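Peptidoglycan recognition protein-LC isoform LCx (Drosophila melanogaster, PDB 2F2L) binds a disaccharide-tetrapeptide fragment of diaminopimelate-type peptidoglycan between its own chain and a second protein chain, probably as a receptor that senses bacterial cell wall. Local coordinates at residues G37-E42 with T106-N111; R80-V85 with K129-N134; L120-G125 with Y135-H140. All blocks are in the same frame, centred on the assembly; numbering follows the deposited sequence.

Interaction 1 of 3, residues G37-E42 with T106-N111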
# COMPACT_ATOMS: atom_id res chain seq x y z
N GLY B 37 -3.10 10.59 1.94
CA GLY B 37 -3.87 11.66 1.28
C GLY B 37 -2.97 12.75 0.76
O GLY B 37 -1.75 12.58 0.69
N CYS B 38 -3.58 13.90 0.41
CA CYS B 38 -2.90 14.92 -0.34
C CYS B 38 -3.73 16.21 -0.33
O CYS B 38 -4.95 16.16 -0.18
CB CYS B 38 -2.66 14.40 -1.77
SG CYS B 38 -4.18 13.95 -2.68
N GLU B 39 -3.08 17.36 -0.45
CA GLU B 39 -3.75 18.65 -0.27
C GLU B 39 -3.48 19.66 -1.37
O GLU B 39 -3.82 20.84 -1.22
CB GLU B 39 -3.33 19.29 1.08
CG GLU B 39 -3.13 18.32 2.23
CD GLU B 39 -4.39 17.58 2.60
OE1 GLU B 39 -5.47 17.98 2.11
OE2 GLU B 39 -4.29 16.60 3.38
N SER B 40 -2.86 19.22 -2.46
CA SER B 40 -2.47 20.11 -3.54
C SER B 40 -2.41 19.35 -4.85
O SER B 40 -2.26 18.14 -4.86
CB SER B 40 -1.10 20.72 -3.24
OG SER B 40 -0.08 19.72 -3.25
N ARG B 41 -2.48 20.07 -5.97
CA ARG B 41 -2.44 19.42 -7.29
C ARG B 41 -1.15 18.57 -7.48
O ARG B 41 -1.20 17.43 -7.96
CB ARG B 41 -2.58 20.46 -8.40
CG ARG B 41 -2.62 19.84 -9.77
CD ARG B 41 -2.97 20.82 -10.86
NE ARG B 41 -2.71 20.17 -12.14
CZ ARG B 41 -3.16 20.57 -13.33
NH1 ARG B 41 -3.90 21.66 -13.47
NH2 ARG B 41 -2.85 19.85 -14.41
N GLU B 42 -0.02 19.14 -7.09
CA GLU B 42 1.27 18.45 -7.16
C GLU B 42 1.29 17.13 -6.36
O GLU B 42 1.73 16.08 -6.86
CB GLU B 42 2.37 19.38 -6.66
CG GLU B 42 3.73 18.71 -6.58
CD GLU B 42 4.88 19.68 -6.38
OE1 GLU B 42 4.89 20.40 -5.35
OE2 GLU B 42 5.79 19.70 -7.24
N THR B 106 -10.06 5.23 7.58
CA THR B 106 -10.42 4.25 8.59
C THR B 106 -10.72 4.93 9.93
O THR B 106 -11.66 4.55 10.61
CB THR B 106 -9.32 3.22 8.81
OG1 THR B 106 -8.08 3.90 9.06
CG2 THR B 106 -9.15 2.35 7.57
N THR B 107 -9.92 5.91 10.33
CA THR B 107 -10.23 6.61 11.58
C THR B 107 -10.28 8.14 11.44
O THR B 107 -10.52 8.84 12.43
CB THR B 107 -9.21 6.29 12.68
OG1 THR B 107 -7.93 6.75 12.25
CG2 THR B 107 -9.16 4.77 12.99
N ARG B 108 -10.06 8.64 10.23
CA ARG B 108 -10.04 10.06 9.93
C ARG B 108 -11.08 10.32 8.83
O ARG B 108 -11.19 9.54 7.91
CB ARG B 108 -8.63 10.40 9.42
CG ARG B 108 -8.36 11.85 9.09
CD ARG B 108 -6.84 12.08 8.90
NE ARG B 108 -6.56 13.35 8.24
CZ ARG B 108 -5.34 13.82 7.99
NH1 ARG B 108 -4.26 13.12 8.35
NH2 ARG B 108 -5.20 14.99 7.39
N LYS B 109 -11.82 11.42 8.95
CA LYS B 109 -12.84 11.76 7.96
C LYS B 109 -12.21 12.36 6.73
O LYS B 109 -11.19 13.02 6.83
CB LYS B 109 -13.83 12.79 8.50
CG LYS B 109 -14.53 12.41 9.78
CD LYS B 109 -15.59 13.42 10.07
CE LYS B 109 -15.93 13.46 11.51
NZ LYS B 109 -16.62 12.23 11.88
N PRO B 110 -12.83 12.19 5.57
CA PRO B 110 -12.38 12.96 4.42
C PRO B 110 -12.65 14.45 4.65
O PRO B 110 -13.54 14.81 5.44
CB PRO B 110 -13.27 12.42 3.28
CG PRO B 110 -14.49 11.95 3.98
CD PRO B 110 -14.00 11.35 5.25
N ASN B 111 -11.88 15.30 4.01
CA ASN B 111 -12.00 16.73 4.27
C ASN B 111 -13.14 17.41 3.50
O ASN B 111 -13.78 16.82 2.62
CB ASN B 111 -10.63 17.43 4.12
CG ASN B 111 -10.22 17.65 2.68
OD1 ASN B 111 -11.05 17.83 1.78
ND2 ASN B 111 -8.92 17.68 2.46
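Three flat polar groups meet here with little overlap: the E39 carboxylate, the N111 amide and the R108 guanidinium. At this surface of the amidase-like alpha/beta domain the carboxylate and amide planes are turned 43° apart, and E39 and N111 run past each other in opposite directions, leaving OE1 of E39 3.5 Å from ND2 of N111. R108 comes less close. OE2 of E39 lies 4.4 Å from NH2 of R108, well out of the guanidinium plane, so the attraction is one of opposite charges rather than a salt bridge. Each segment leads into a helix through an N-cap: S40 starts helix 41-58 and N111 starts helix 112-127, so the contact lies between the loops that lead into two helices.

Asparagine suits its place because its amide has both kinds of polar atom. OD1 takes the backbone N of Q114 in the new helix, while ND2 is hydrogen-bonded to the carbonyl of G72. With CG lying between the backbone N and the carbonyl carbon (chi1 76°), OD1 can turn back to the helix end. Just before it, P110 packs on F105, L153 and I156. In the 37-42 segment, C38 is joined by a disulfide to C44. Long, charged E39 and R108 suit an exposed surface, though both also touch a crystal neighbour, which may influence their poses. The E39 chain bends at chi2 (-62°), and its exact pose is doubtful, since OE1 of E39 comes 3.0 Å from the carbonyl O of C38, a close approach of two acceptors.

Interaction 2 of 3, residues R80-V85 with K129-N134; sequences RGWDYV and KKLTTN. With MLD (glcnac(beta1-4)-murnac(1,6-anhydro)-L-ala-gamma-D-glu-meso-a2pm-D-ala), chain G.
K130 NZ donates to OD1 of D83 at 2.7 Å, a salt bridge that uses the syn lone pair of the carboxylate. Behind the ammonium, the lysine's aliphatic part covers one face of the W82 indole. Its CG stands 3.7 Å from the centroid of the five-membered ring, 23° off the normal, in a CH-pi contact. A bend at chi2 (-63°) lets the same chain lie on the ring and still turn its end to D83, so lysine serves both an apolar and a charged neighbour. From the next residue, L131 CG comes within 3.9 Å of W82 CZ3, the two side chains crossing at about a right angle.

K130 follows a Schellman motif that ends helix 112-127, with K129 at positive phi; the loop 80-85 is thus tied to the junction between that helix and strand 131-132 of the amidase-like domain. At the loop's start, R80 reaches the ligand. NH1 meets OBU of MLD at 2.9 Å, almost straight at 175°, and NH2 meets OBV at 2.9 Å. Both oxygens belong to one diaminopimelate carboxylate, the group that lysine-type peptidoglycan lacks. V85 O (to NH1), I64 O (to NE) and H63 O (to NH2) hold the guanidinium in position.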
# COMPACT_ATOMS: atom_id res chain seq x y z
N ARG B 80 -10.65 6.01 -15.70
CA ARG B 80 -11.26 5.53 -16.93
C ARG B 80 -12.42 6.42 -17.42
O ARG B 80 -12.86 6.26 -18.55
CB ARG B 80 -11.72 4.09 -16.76
CG ARG B 80 -10.57 3.16 -16.49
CD ARG B 80 -10.99 1.73 -16.31
NE ARG B 80 -9.86 0.91 -15.86
CZ ARG B 80 -9.67 -0.39 -16.11
NH1 ARG B 80 -10.52 -1.09 -16.84
NH2 ARG B 80 -8.58 -0.98 -15.63
N GLY B 81 -12.89 7.34 -16.57
CA GLY B 81 -14.04 8.21 -16.90
C GLY B 81 -15.39 7.50 -16.84
O GLY B 81 -15.47 6.36 -16.38
N TRP B 82 -16.43 8.18 -17.34
CA TRP B 82 -17.83 7.67 -17.28
C TRP B 82 -18.14 6.48 -18.20
O TRP B 82 -19.03 5.68 -17.88
CB TRP B 82 -18.84 8.77 -17.66
CG TRP B 82 -18.83 9.99 -16.78
CD1 TRP B 82 -18.39 11.23 -17.11
CD2 TRP B 82 -19.32 10.08 -15.45
NE1 TRP B 82 -18.56 12.09 -16.06
CE2 TRP B 82 -19.12 11.40 -15.01
CE3 TRP B 82 -19.90 9.16 -14.56
CZ2 TRP B 82 -19.48 11.84 -13.73
CZ3 TRP B 82 -20.25 9.60 -13.27
CH2 TRP B 82 -20.03 10.92 -12.88
N ASP B 83 -17.45 6.41 -19.34
CA ASP B 83 -17.86 5.57 -20.46
C ASP B 83 -17.25 4.17 -20.52
O ASP B 83 -17.60 3.40 -21.41
CB ASP B 83 -17.52 6.27 -21.79
CG ASP B 83 -18.28 7.57 -21.99
OD1 ASP B 83 -19.14 7.93 -21.16
OD2 ASP B 83 -18.03 8.23 -23.01
N TYR B 84 -16.32 3.84 -19.61
CA TYR B 84 -15.64 2.55 -19.68
C TYR B 84 -15.73 1.77 -18.39
O TYR B 84 -15.82 2.34 -17.31
CB TYR B 84 -14.17 2.73 -20.07
CG TYR B 84 -14.05 3.35 -21.43
CD1 TYR B 84 -14.24 2.58 -22.58
CD2 TYR B 84 -13.80 4.70 -21.57
CE1 TYR B 84 -14.16 3.16 -23.84
CE2 TYR B 84 -13.72 5.28 -22.81
CZ TYR B 84 -13.90 4.51 -23.94
OH TYR B 84 -13.82 5.11 -25.15
N VAL B 85 -15.68 0.46 -18.54
CA VAL B 85 -15.78 -0.47 -17.43
C VAL B 85 -14.47 -0.43 -16.65
O VAL B 85 -13.40 -0.56 -17.23
CB VAL B 85 -16.05 -1.91 -17.92
CG1 VAL B 85 -16.15 -2.86 -16.74
CG2 VAL B 85 -17.32 -1.97 -18.80
N LYS B 129 -26.37 12.61 -17.89
CA LYS B 129 -26.99 11.32 -18.20
C LYS B 129 -26.01 10.14 -18.22
O LYS B 129 -26.26 9.13 -18.88
CB LYS B 129 -27.73 11.37 -19.54
CG LYS B 129 -29.19 11.61 -19.42
CD LYS B 129 -29.53 13.02 -19.01
CE LYS B 129 -30.91 13.40 -19.50
NZ LYS B 129 -31.63 14.18 -18.46
N LYS B 130 -24.89 10.26 -17.50
CA LYS B 130 -23.98 9.14 -17.34
C LYS B 130 -24.52 8.25 -16.23
O LYS B 130 -24.33 7.03 -16.27
CB LYS B 130 -22.56 9.60 -17.00
CG LYS B 130 -21.96 10.55 -18.02
CD LYS B 130 -21.79 9.92 -19.41
CE LYS B 130 -21.04 10.86 -20.34
NZ LYS B 130 -20.49 10.19 -21.56
N LEU B 131 -25.20 8.88 -15.27
CA LEU B 131 -25.84 8.19 -14.16
C LEU B 131 -27.35 8.38 -14.23
O LEU B 131 -27.81 9.44 -14.59
CB LEU B 131 -25.36 8.74 -12.82
CG LEU B 131 -23.91 8.52 -12.37
CD1 LEU B 131 -23.64 9.31 -11.07
CD2 LEU B 131 -23.64 7.06 -12.17
N THR B 132 -28.11 7.37 -13.83
CA THR B 132 -29.54 7.52 -13.67
C THR B 132 -29.84 8.54 -12.57
O THR B 132 -29.02 8.77 -11.67
CB THR B 132 -30.19 6.21 -13.25
OG1 THR B 132 -29.53 5.71 -12.08
CG2 THR B 132 -30.11 5.17 -14.37
N THR B 133 -31.03 9.13 -12.67
CA THR B 133 -31.56 10.05 -11.67
C THR B 133 -31.69 9.37 -10.30
O THR B 133 -31.48 10.00 -9.26
CB THR B 133 -32.93 10.62 -12.13
OG1 THR B 133 -32.75 11.43 -13.30
CG2 THR B 133 -33.59 11.45 -11.05
N ASN B 134 -32.02 8.07 -10.29
CA ASN B 134 -32.15 7.31 -9.04
C ASN B 134 -31.04 6.26 -8.81
O ASN B 134 -31.31 5.15 -8.32
CB ASN B 134 -33.55 6.67 -8.96
CG ASN B 134 -33.85 5.78 -10.16
OD1 ASN B 134 -33.13 5.77 -11.17
ND2 ASN B 134 -34.95 5.02 -10.07
CAA MLD G . -7.65 -0.12 4.49
CAB MLD G . -8.25 -0.97 3.38
OAC MLD G . -9.17 -0.55 2.70
N2 MLD G . -7.70 -2.18 3.25
C2 MLD G . -8.15 -3.17 2.28
C3 MLD G . -8.39 -4.47 3.06
O3 MLD G . -9.38 -4.32 4.09
C4 MLD G . -8.70 -5.63 2.11
O4 MLD G . -8.71 -6.81 2.89
C5 MLD G . -7.59 -5.73 1.06
C6 MLD G . -7.83 -6.78 -0.05
O6 MLD G . -6.59 -6.91 -0.82
O5 MLD G . -7.54 -4.49 0.37
C1 MLD G . -7.09 -3.40 1.22
O1 MLD G . -6.98 -2.24 0.43
CA4 MLD G . -5.85 -2.30 -0.46
CA5 MLD G . -4.47 -2.11 0.18
OA5 MLD G . -3.73 -0.95 -0.33
CA6 MLD G . -3.71 -3.23 -0.44
OA6 MLD G . -3.33 -2.73 -1.70
CA1 MLD G . -3.61 -1.30 -1.71
CA2 MLD G . -4.95 -1.08 -2.43
NAD MLD G . -4.96 0.27 -3.04
CAE MLD G . -5.19 0.47 -4.33
CAF MLD G . -5.15 1.92 -4.75
OAG MLD G . -5.44 -0.42 -5.14
CA3 MLD G . -6.12 -1.19 -1.46
OAH MLD G . -7.38 -1.49 -2.15
CAI MLD G . -8.24 -0.35 -2.38
CAJ MLD G . -9.21 -0.11 -1.24
CAL MLD G . -9.05 -0.57 -3.67
OAM MLD G . -9.87 0.29 -3.97
N MLD G . -8.81 -1.65 -4.41
CA MLD G . -9.49 -1.94 -5.68
CB MLD G . -8.64 -1.28 -6.77
C MLD G . -9.44 -3.47 -5.87
O MLD G . -8.37 -4.07 -5.79
NAN MLD G . -10.63 -4.03 -6.10
CAO MLD G . -10.85 -5.47 -6.31
CAP MLD G . -12.03 -6.00 -5.43
OBA MLD G . -12.56 -7.05 -5.81
OAQ MLD G . -12.42 -5.34 -4.43
CBB MLD G . -11.32 -5.69 -7.75
CBC MLD G . -10.27 -5.42 -8.81
CBD MLD G . -10.86 -5.76 -10.19
OBE MLD G . -12.08 -5.73 -10.40
NBF MLD G . -9.98 -6.09 -11.11
CBG MLD G . -10.38 -6.45 -12.48
CBH MLD G . -11.14 -7.79 -12.47
OBI MLD G . -10.73 -8.74 -11.81
NBJ MLD G . -12.27 -7.81 -13.19
CBK MLD G . -13.13 -9.00 -13.33
CBL MLD G . -13.29 -9.30 -14.83
CBM MLD G . -14.54 -8.82 -12.73
OBO MLD G . -15.01 -7.66 -12.63
OBN MLD G . -15.13 -9.88 -12.41
CBP MLD G . -9.12 -6.50 -13.36
CBQ MLD G . -9.47 -6.47 -14.86
CBR MLD G . -8.20 -6.36 -15.71
CBS MLD G . -8.46 -5.80 -17.11
CBT MLD G . -8.75 -4.29 -17.00
OBV MLD G . -7.78 -3.56 -16.76
OBU MLD G . -9.92 -3.91 -17.18
NBW MLD G . -9.61 -6.48 -17.72

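Interaction 3 of 3, residues L120-G125 with Y135-H140; sequences LLLQEG and YRLYGH. With MLD (glcnac(beta1-4)-murnac(1,6-anhydro)-L-ala-gamma-D-glu-meso-a2pm-D-ala), chain G.
A tyrosine hydroxyl is set against an aliphatic side chain here: Y135 OH lies 3.5 Å from L122 CB and 3.7 Å from L122 CD1. The two side chains cross at about a right angle, so the leucine meets the phenol end of Y135 rather than lying along its ring. Y135 reaches from the strand toward the helix with chi1 at 70°, CG between the backbone N and carbonyl carbon. Beside it L137 sends CD1 to within 4.0 Å of L122 CD1, making the leucine the helix residue that both strand side chains touch.

This is helix-on-sheet packing against the mixed beta sheet of the amidase-like domain: helix 112-127 lies over strand 135-139, an edge strand of the sheet within this chain, and L122 also rests on V28 and I99 of the strands further in. Branched leucine fits such a buried seam, while the broad Y135 ring additionally stacks on H162. Further along the segment, H140 lies in the ligand pocket, where its NE2 donates to MLD OAQ, a D-glutamate carboxylate oxygen, at 2.7 Å and 154°. H140 ND1 is hydrogen-bonded to S148 OG. Zinc-dependent relatives have a metal-binding cysteine at the position of this serine, consistent with recognition rather than catalysis here.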
# COMPACT_ATOMS: atom_id res chain seq x y z
N LEU B 120 -20.31 17.08 -6.20
CA LEU B 120 -20.41 17.77 -7.49
C LEU B 120 -20.20 16.81 -8.66
O LEU B 120 -20.86 16.93 -9.68
CB LEU B 120 -19.39 18.92 -7.58
CG LEU B 120 -19.63 20.17 -6.72
CD1 LEU B 120 -18.45 21.11 -6.86
CD2 LEU B 120 -20.93 20.90 -7.08
N LEU B 121 -19.27 15.88 -8.50
CA LEU B 121 -19.02 14.87 -9.52
C LEU B 121 -20.28 14.05 -9.79
O LEU B 121 -20.67 13.87 -10.95
CB LEU B 121 -17.86 13.97 -9.08
CG LEU B 121 -17.50 12.80 -9.98
CD1 LEU B 121 -17.19 13.26 -11.38
CD2 LEU B 121 -16.34 12.08 -9.36
N LEU B 122 -20.92 13.57 -8.72
CA LEU B 122 -22.14 12.78 -8.85
C LEU B 122 -23.27 13.59 -9.50
O LEU B 122 -23.98 13.10 -10.37
CB LEU B 122 -22.58 12.23 -7.49
CG LEU B 122 -21.58 11.20 -6.90
CD1 LEU B 122 -21.86 10.94 -5.46
CD2 LEU B 122 -21.62 9.90 -7.67
N GLN B 123 -23.42 14.84 -9.09
CA GLN B 123 -24.45 15.69 -9.71
C GLN B 123 -24.16 15.94 -11.19
O GLN B 123 -25.08 16.02 -11.99
CB GLN B 123 -24.63 16.99 -8.91
CG GLN B 123 -25.39 16.71 -7.62
CD GLN B 123 -25.41 17.85 -6.66
OE1 GLN B 123 -25.22 19.02 -7.03
NE2 GLN B 123 -25.66 17.53 -5.39
N GLU B 124 -22.89 16.01 -11.55
CA GLU B 124 -22.51 16.21 -12.94
C GLU B 124 -22.86 14.96 -13.75
O GLU B 124 -23.40 15.07 -14.85
CB GLU B 124 -21.03 16.56 -13.04
CG GLU B 124 -20.52 16.83 -14.46
CD GLU B 124 -20.76 18.27 -14.94
OE1 GLU B 124 -21.45 19.06 -14.25
OE2 GLU B 124 -20.25 18.60 -16.03
N GLY B 125 -22.56 13.79 -13.21
CA GLY B 125 -22.95 12.52 -13.85
C GLY B 125 -24.44 12.36 -14.14
O GLY B 125 -24.82 11.88 -15.22
N TYR B 135 -29.80 6.62 -9.13
CA TYR B 135 -28.68 5.70 -8.98
C TYR B 135 -28.51 5.27 -7.54
O TYR B 135 -28.78 6.04 -6.61
CB TYR B 135 -27.37 6.32 -9.50
CG TYR B 135 -26.85 7.45 -8.64
CD1 TYR B 135 -26.04 7.19 -7.52
CD2 TYR B 135 -27.15 8.78 -8.93
CE1 TYR B 135 -25.56 8.22 -6.71
CE2 TYR B 135 -26.67 9.82 -8.13
CZ TYR B 135 -25.87 9.53 -7.03
OH TYR B 135 -25.41 10.56 -6.23
N ARG B 136 -28.10 4.02 -7.36
CA ARG B 136 -27.81 3.47 -6.03
C ARG B 136 -26.31 3.62 -5.73
O ARG B 136 -25.47 3.33 -6.58
CB ARG B 136 -28.25 2.00 -5.96
CG ARG B 136 -29.77 1.83 -6.10
CD ARG B 136 -30.23 0.45 -5.69
NE ARG B 136 -31.55 0.10 -6.24
CZ ARG B 136 -32.30 -0.92 -5.83
NH1 ARG B 136 -31.89 -1.72 -4.85
NH2 ARG B 136 -33.48 -1.16 -6.40
N LEU B 137 -26.00 4.11 -4.52
CA LEU B 137 -24.62 4.32 -4.11
C LEU B 137 -24.25 3.32 -3.01
O LEU B 137 -25.05 3.10 -2.09
CB LEU B 137 -24.41 5.75 -3.62
CG LEU B 137 -22.95 6.08 -3.25
CD1 LEU B 137 -22.57 7.46 -3.69
CD2 LEU B 137 -22.74 5.91 -1.74
N TYR B 138 -23.07 2.72 -3.14
CA TYR B 138 -22.56 1.74 -2.18
C TYR B 138 -21.13 2.05 -1.74
O TYR B 138 -20.36 2.64 -2.48
CB TYR B 138 -22.56 0.33 -2.79
CG TYR B 138 -23.87 -0.11 -3.37
CD1 TYR B 138 -24.84 -0.73 -2.58
CD2 TYR B 138 -24.15 0.07 -4.72
CE1 TYR B 138 -26.04 -1.14 -3.11
CE2 TYR B 138 -25.35 -0.32 -5.26
CZ TYR B 138 -26.29 -0.92 -4.46
OH TYR B 138 -27.49 -1.32 -5.02
N GLY B 139 -20.81 1.63 -0.52
CA GLY B 139 -19.41 1.54 -0.10
C GLY B 139 -18.84 0.26 -0.70
O GLY B 139 -19.55 -0.72 -0.87
N HIS B 140 -17.56 0.30 -1.05
CA HIS B 140 -16.82 -0.88 -1.57
C HIS B 140 -17.05 -2.12 -0.70
O HIS B 140 -17.27 -3.22 -1.21
CB HIS B 140 -15.34 -0.48 -1.63
CG HIS B 140 -14.43 -1.45 -2.32
ND1 HIS B 140 -13.07 -1.24 -2.39
CD2 HIS B 140 -14.66 -2.62 -2.96
CE1 HIS B 140 -12.50 -2.23 -3.05
NE2 HIS B 140 -13.45 -3.08 -3.42
CAA MLD G . -7.65 -0.12 4.49
CAB MLD G . -8.25 -0.97 3.38
OAC MLD G . -9.17 -0.55 2.70
N2 MLD G . -7.70 -2.18 3.25
C2 MLD G . -8.15 -3.17 2.28
C3 MLD G . -8.39 -4.47 3.06
O3 MLD G . -9.38 -4.32 4.09
C4 MLD G . -8.70 -5.63 2.11
O4 MLD G . -8.71 -6.81 2.89
C5 MLD G . -7.59 -5.73 1.06
C6 MLD G . -7.83 -6.78 -0.05
O6 MLD G . -6.59 -6.91 -0.82
O5 MLD G . -7.54 -4.49 0.37
C1 MLD G . -7.09 -3.40 1.22
O1 MLD G . -6.98 -2.24 0.43
CA4 MLD G . -5.85 -2.30 -0.46
CA5 MLD G . -4.47 -2.11 0.18
OA5 MLD G . -3.73 -0.95 -0.33
CA6 MLD G . -3.71 -3.23 -0.44
OA6 MLD G . -3.33 -2.73 -1.70
CA1 MLD G . -3.61 -1.30 -1.71
CA2 MLD G . -4.95 -1.08 -2.43
NAD MLD G . -4.96 0.27 -3.04
CAE MLD G . -5.19 0.47 -4.33
CAF MLD G . -5.15 1.92 -4.75
OAG MLD G . -5.44 -0.42 -5.14
CA3 MLD G . -6.12 -1.19 -1.46
OAH MLD G . -7.38 -1.49 -2.15
CAI MLD G . -8.24 -0.35 -2.38
CAJ MLD G . -9.21 -0.11 -1.24
CAL MLD G . -9.05 -0.57 -3.67
OAM MLD G . -9.87 0.29 -3.97
N MLD G . -8.81 -1.65 -4.41
CA MLD G . -9.49 -1.94 -5.68
CB MLD G . -8.64 -1.28 -6.77
C MLD G . -9.44 -3.47 -5.87
O MLD G . -8.37 -4.07 -5.79
NAN MLD G . -10.63 -4.03 -6.10
CAO MLD G . -10.85 -5.47 -6.31
CAP MLD G . -12.03 -6.00 -5.43
OBA MLD G . -12.56 -7.05 -5.81
OAQ MLD G . -12.42 -5.34 -4.43
CBB MLD G . -11.32 -5.69 -7.75
CBC MLD G . -10.27 -5.42 -8.81
CBD MLD G . -10.86 -5.76 -10.19
OBE MLD G . -12.08 -5.73 -10.40
NBF MLD G . -9.98 -6.09 -11.11
CBG MLD G . -10.38 -6.45 -12.48
CBH MLD G . -11.14 -7.79 -12.47
OBI MLD G . -10.73 -8.74 -11.81
NBJ MLD G . -12.27 -7.81 -13.19
CBK MLD G . -13.13 -9.00 -13.33
CBL MLD G . -13.29 -9.30 -14.83
CBM MLD G . -14.54 -8.82 -12.73
OBO MLD G . -15.01 -7.66 -12.63
OBN MLD G . -15.13 -9.88 -12.41
CBP MLD G . -9.12 -6.50 -13.36
CBQ MLD G . -9.47 -6.47 -14.86
CBR MLD G . -8.20 -6.36 -15.71
CBS MLD G . -8.46 -5.80 -17.11
CBT MLD G . -8.75 -4.29 -17.00
OBV MLD G . -7.78 -3.56 -16.76
OBU MLD G . -9.92 -3.91 -17.18
NBW MLD G . -9.61 -6.48 -17.72

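Interactions 2 and 3 adjoin, their centres 9 Å apart. Carbonyl O of G125 probably accepts from K130 N at 2.8 Å and from L131 N at 3.0 Å, while W82 CH2 packs 3.5 Å from G125 CA; glycine leaves room for the indole beside the helix. Both reach the same MLD molecule, R80 at its diaminopimelate carboxylate and H140 at its D-glutamate. Interaction 1 stands apart, its centre 25 Å from that of interaction 2 and 19 Å from that of interaction 3, and the R108 side chain remains about 12 Å from MLD. Yet helix 112-127 connects all three: N111 caps its start, L122 packs from its second half, and K129 ends it.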